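Side-chain contacts in Dbv8 protein (Nonomuraea, PDB 4MFZ), which probably transfers long aliphatic acyl groups from acyl-CoA to an amino group of a glycopeptide antibiotic, as a GNAT-family N-acyltransferase: residues P49-R54 and L142-A147; G107-K112 and P245-R250. All coordinates share one frame; numbering follows the deposited sequence.

Contact 1 (P49-R54 and L142-A147); sequences PPEPVR and LRRFHA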
# COMPACT_ATOMS: atom_id res chain seq x y z
N PRO A 49 14.54 3.56 -18.91
CA PRO A 49 15.42 3.96 -17.79
C PRO A 49 16.92 3.94 -18.16
O PRO A 49 17.34 3.14 -19.00
CB PRO A 49 15.15 2.87 -16.74
CG PRO A 49 14.76 1.66 -17.56
CD PRO A 49 13.97 2.22 -18.71
N PRO A 50 17.73 4.80 -17.51
CA PRO A 50 19.17 4.78 -17.81
C PRO A 50 19.80 3.45 -17.39
O PRO A 50 20.83 3.06 -17.96
CB PRO A 50 19.74 5.95 -16.99
CG PRO A 50 18.75 6.17 -15.89
CD PRO A 50 17.41 5.77 -16.43
N GLU A 51 19.17 2.76 -16.44
CA GLU A 51 19.59 1.42 -16.00
C GLU A 51 18.62 0.38 -16.50
O GLU A 51 17.45 0.37 -16.08
CB GLU A 51 19.54 1.35 -14.48
CG GLU A 51 20.58 2.18 -13.76
CD GLU A 51 21.82 1.37 -13.44
OE1 GLU A 51 22.36 0.69 -14.35
OE2 GLU A 51 22.25 1.43 -12.26
N PRO A 52 19.09 -0.54 -17.37
CA PRO A 52 18.18 -1.51 -17.99
C PRO A 52 17.38 -2.30 -16.93
O PRO A 52 17.91 -2.59 -15.85
CB PRO A 52 19.13 -2.45 -18.72
CG PRO A 52 20.36 -1.64 -18.95
CD PRO A 52 20.49 -0.80 -17.72
N VAL A 53 16.12 -2.61 -17.26
CA VAL A 53 15.25 -3.39 -16.37
C VAL A 53 15.70 -4.85 -16.34
O VAL A 53 15.91 -5.46 -17.37
CB VAL A 53 13.76 -3.29 -16.76
CG1 VAL A 53 12.94 -4.42 -16.15
CG2 VAL A 53 13.19 -1.95 -16.32
N ARG A 54 15.88 -5.37 -15.15
CA ARG A 54 16.23 -6.75 -14.94
C ARG A 54 15.18 -7.33 -13.98
O ARG A 54 15.06 -6.87 -12.86
CB ARG A 54 17.63 -6.82 -14.34
CG ARG A 54 18.13 -8.23 -14.15
CD ARG A 54 19.11 -8.34 -13.00
NE ARG A 54 19.55 -9.74 -12.85
CZ ARG A 54 19.03 -10.63 -12.00
NH1 ARG A 54 18.04 -10.31 -11.18
NH2 ARG A 54 19.53 -11.87 -11.96
N LEU A 142 15.63 1.25 -5.13
CA LEU A 142 15.07 1.51 -3.81
C LEU A 142 16.14 1.27 -2.74
O LEU A 142 16.33 2.08 -1.82
CB LEU A 142 13.84 0.60 -3.56
CG LEU A 142 13.13 0.72 -2.22
CD1 LEU A 142 13.88 -0.08 -1.16
CD2 LEU A 142 13.04 2.17 -1.79
N ARG A 143 16.81 0.13 -2.85
CA ARG A 143 17.85 -0.27 -1.94
C ARG A 143 19.05 0.64 -2.01
O ARG A 143 19.60 0.97 -0.96
CB ARG A 143 18.22 -1.73 -2.17
CG ARG A 143 17.20 -2.62 -1.46
CD ARG A 143 17.08 -4.02 -2.03
NE ARG A 143 17.93 -5.06 -1.42
CZ ARG A 143 18.61 -4.98 -0.26
NH1 ARG A 143 18.59 -3.88 0.51
NH2 ARG A 143 19.34 -6.03 0.12
N ARG A 144 19.42 1.11 -3.20
CA ARG A 144 20.44 2.15 -3.26
C ARG A 144 20.03 3.40 -2.48
O ARG A 144 20.83 3.95 -1.72
CB ARG A 144 20.84 2.50 -4.69
CG ARG A 144 21.74 1.44 -5.31
CD ARG A 144 22.30 1.91 -6.65
NE ARG A 144 21.28 2.22 -7.65
CZ ARG A 144 20.77 1.36 -8.53
NH1 ARG A 144 21.17 0.09 -8.55
NH2 ARG A 144 19.85 1.79 -9.38
N PHE A 145 18.78 3.85 -2.63
CA PHE A 145 18.28 5.01 -1.85
C PHE A 145 18.32 4.78 -0.31
O PHE A 145 18.79 5.63 0.44
CB PHE A 145 16.86 5.41 -2.28
CG PHE A 145 16.33 6.61 -1.52
CD1 PHE A 145 16.95 7.87 -1.66
CD2 PHE A 145 15.25 6.48 -0.66
CE1 PHE A 145 16.50 8.97 -0.94
CE2 PHE A 145 14.78 7.59 0.04
CZ PHE A 145 15.41 8.84 -0.08
N HIS A 146 17.80 3.64 0.13
CA HIS A 146 17.88 3.24 1.53
C HIS A 146 19.31 3.30 2.05
O HIS A 146 19.53 3.92 3.08
CB HIS A 146 17.25 1.87 1.73
CG HIS A 146 15.73 1.88 1.86
ND1 HIS A 146 15.05 0.85 2.42
CD2 HIS A 146 14.77 2.84 1.50
CE1 HIS A 146 13.73 1.12 2.39
NE2 HIS A 146 13.55 2.33 1.82
N ALA A 147 20.28 2.70 1.34
CA ALA A 147 21.71 2.77 1.77
C ALA A 147 22.26 4.18 1.92
O ALA A 147 22.99 4.46 2.89
CB ALA A 147 22.62 1.94 0.87
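Glu51 and Arg144 reach for each other from opposite directions and meet through one carboxylate oxygen. Their CA atoms, the nearest across the two segments, are 12.8 Å apart, so the contact is made by the ends of two long side chains. Glu51 OE2 lies over a face of the Arg144 guanidinium group, 3.8 Å from NH2 and 4.0 Å from CZ. The oxygen stands well out of the guanidinium plane and no N-H is directed at it, which makes this a long salt bridge held by charge alone. The two flat groups are turned 41° against each other.

Both side chains leave the backbone with CG opposite the carbonyl carbon. Arg144 still reaches outward along its length, and its single bend at chi3 (-59°) turns one face of the guanidinium to meet Glu51 OE2, while Glu51 turns at chi2 (-94°) and brings OE2 over that face.

In the all-helical N-terminal half of this GNAT acyltransferase, the bridge links the loop between helices 37-46 and 58-67 to the helix 130-148. Both residues are exposed, so solvent probably screens much of the attraction. The flanking residues of each segment are held by other parts of the fold: Pro49 and Val53 pack on helix 89-104, and Arg54 forms a salt bridge with Glu60. On the helix, Arg143 pairs with Glu153, and His146 ND1 is hydrogen-bonded to Thr156 OG1.

Contact 2 (G107-K112 and P245-R250); sequences GDYKVK and PEHGAR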
# COMPACT_ATOMS: atom_id res chain seq x y z
N GLY A 107 12.46 8.94 -3.58
CA GLY A 107 12.72 9.49 -2.25
C GLY A 107 12.32 10.93 -2.08
O GLY A 107 12.56 11.51 -1.03
N ASP A 108 11.66 11.51 -3.08
CA ASP A 108 11.34 12.92 -3.04
C ASP A 108 9.89 13.14 -2.68
O ASP A 108 9.00 13.01 -3.55
CB ASP A 108 11.67 13.59 -4.37
CG ASP A 108 11.37 15.09 -4.37
OD1 ASP A 108 10.84 15.62 -3.37
OD2 ASP A 108 11.65 15.76 -5.38
N TYR A 109 9.64 13.49 -1.41
CA TYR A 109 8.26 13.63 -0.91
C TYR A 109 7.54 14.92 -1.34
O TYR A 109 6.33 15.06 -1.11
CB TYR A 109 8.22 13.48 0.62
CG TYR A 109 9.10 14.47 1.32
CD1 TYR A 109 8.63 15.75 1.58
CD2 TYR A 109 10.41 14.15 1.71
CE1 TYR A 109 9.43 16.70 2.20
CE2 TYR A 109 11.22 15.09 2.33
CZ TYR A 109 10.71 16.37 2.57
OH TYR A 109 11.47 17.33 3.21
N LYS A 110 8.27 15.85 -1.97
CA LYS A 110 7.66 17.07 -2.53
C LYS A 110 7.10 16.92 -3.95
O LYS A 110 6.69 17.90 -4.54
CB LYS A 110 8.67 18.24 -2.54
CG LYS A 110 9.60 18.33 -1.33
CD LYS A 110 10.00 19.78 -1.04
CE LYS A 110 11.33 19.90 -0.30
NZ LYS A 110 12.50 19.71 -1.22
N VAL A 111 7.12 15.72 -4.53
CA VAL A 111 6.52 15.50 -5.85
C VAL A 111 5.48 14.38 -5.74
O VAL A 111 5.74 13.32 -5.17
CB VAL A 111 7.60 15.24 -6.95
CG1 VAL A 111 8.45 14.02 -6.65
CG2 VAL A 111 6.98 15.04 -8.33
N LYS A 112 4.29 14.63 -6.25
CA LYS A 112 3.28 13.57 -6.27
C LYS A 112 3.58 12.65 -7.43
O LYS A 112 3.76 13.11 -8.55
CB LYS A 112 1.88 14.14 -6.39
CG LYS A 112 1.36 14.73 -5.09
CD LYS A 112 -0.11 15.11 -5.23
CE LYS A 112 -0.79 15.19 -3.87
NZ LYS A 112 -2.25 15.45 -4.01
N PRO A 245 16.44 13.97 8.22
CA PRO A 245 16.42 15.25 8.96
C PRO A 245 15.74 16.39 8.20
O PRO A 245 15.17 17.25 8.85
CB PRO A 245 17.92 15.56 9.20
CG PRO A 245 18.70 14.57 8.38
CD PRO A 245 17.79 13.38 8.17
N GLU A 246 15.76 16.37 6.86
CA GLU A 246 15.14 17.42 6.01
C GLU A 246 13.64 17.49 6.16
O GLU A 246 13.03 18.53 5.90
CB GLU A 246 15.37 17.21 4.50
CG GLU A 246 16.41 16.21 4.07
CD GLU A 246 15.95 14.77 4.22
OE1 GLU A 246 14.88 14.39 3.71
OE2 GLU A 246 16.70 14.02 4.86
N HIS A 247 13.02 16.35 6.50
CA HIS A 247 11.55 16.30 6.53
C HIS A 247 11.02 17.09 7.68
O HIS A 247 10.33 18.07 7.47
CB HIS A 247 11.05 14.86 6.52
CG HIS A 247 9.55 14.73 6.41
ND1 HIS A 247 8.87 15.03 5.27
CD2 HIS A 247 8.60 14.29 7.32
CE1 HIS A 247 7.55 14.81 5.47
NE2 HIS A 247 7.39 14.36 6.72
N GLY A 248 11.34 16.66 8.90
CA GLY A 248 11.02 17.40 10.14
C GLY A 248 9.60 17.32 10.72
O GLY A 248 9.16 18.26 11.38
N ALA A 249 8.88 16.21 10.50
CA ALA A 249 7.50 16.13 10.98
C ALA A 249 7.43 16.04 12.52
O ALA A 249 8.25 15.41 13.15
CB ALA A 249 6.78 14.96 10.32
N ARG A 250 6.43 16.70 13.11
CA ARG A 250 6.18 16.60 14.55
C ARG A 250 4.85 15.94 14.87
O ARG A 250 4.68 15.43 15.98
CB ARG A 250 6.27 17.98 15.22
CG ARG A 250 7.58 18.74 14.99
CD ARG A 250 8.83 17.94 15.36
NE ARG A 250 9.47 18.21 16.67
CZ ARG A 250 9.07 19.06 17.63
NH1 ARG A 250 7.97 19.79 17.51
NH2 ARG A 250 9.78 19.16 18.74
O HOH W 1 10.08 19.27 5.25
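Tyr109 and His247 form the aromatic part of this contact, a T-shaped pair in which the imidazole edge is directed at the phenol face. The planes stand at 87° and the ring centroids are 4.6 Å apart. ND1 of His247 leads, 3.4 Å above the plane and over the centre of the Tyr109 ring. With chi1 at 58° the Tyr109 ring swings toward 245-250, and chi2 near 84° sets its plane so that a face meets His247. On the far side of the imidazole, NE2 is hydrogen-bonded to Val212 O, which helps fix the rotation of the ring.

A water joins the two segments, bonded to Tyr109 OH at 3.1 Å and donating to His247 O at a short 2.5 Å whose exact length is doubtful. Glu246 OE1 is in loose contact with the edge of the phenol, 4.0 Å from Tyr109 CE2, while OE2 forms a salt bridge with Arg149.

Within 107-112 the backbone is shaped by an Asx turn: Asp108 OD1 accepts from Lys110 N at 2.9 Å, approached from above the carboxylate plane. It overlaps a type I beta turn from Asp108 to Val111, whose first corner carries Tyr109. Val205 and Leu203 of strand 199-205 flank Tyr109 and His247 respectively, and the whole forms an interdomain contact between an N-terminal-domain loop and the loop entering strand 251-256 of the GNAT-like sheet.

In the fold
Contacts 1 and 2 lie about 20 Å apart, centre to centre, and their segments alternate along the chain. They touch directly where Phe145 CZ of helix 130-148 packs 3.5 Å from Gly107 CA, just ahead of the turn that carries Tyr109. Contact 1 stays within the helical half, whereas contact 2 joins that half to the GNAT-like domain. The decanoyl-CoA pocket is made by 26 residues between 198 and 316, in the half that contact 2 joins to the helical one; the residues that touch in contact 1 lie outside that range. A bound sodium ion lies about 14 Å from the Tyr109 side chain.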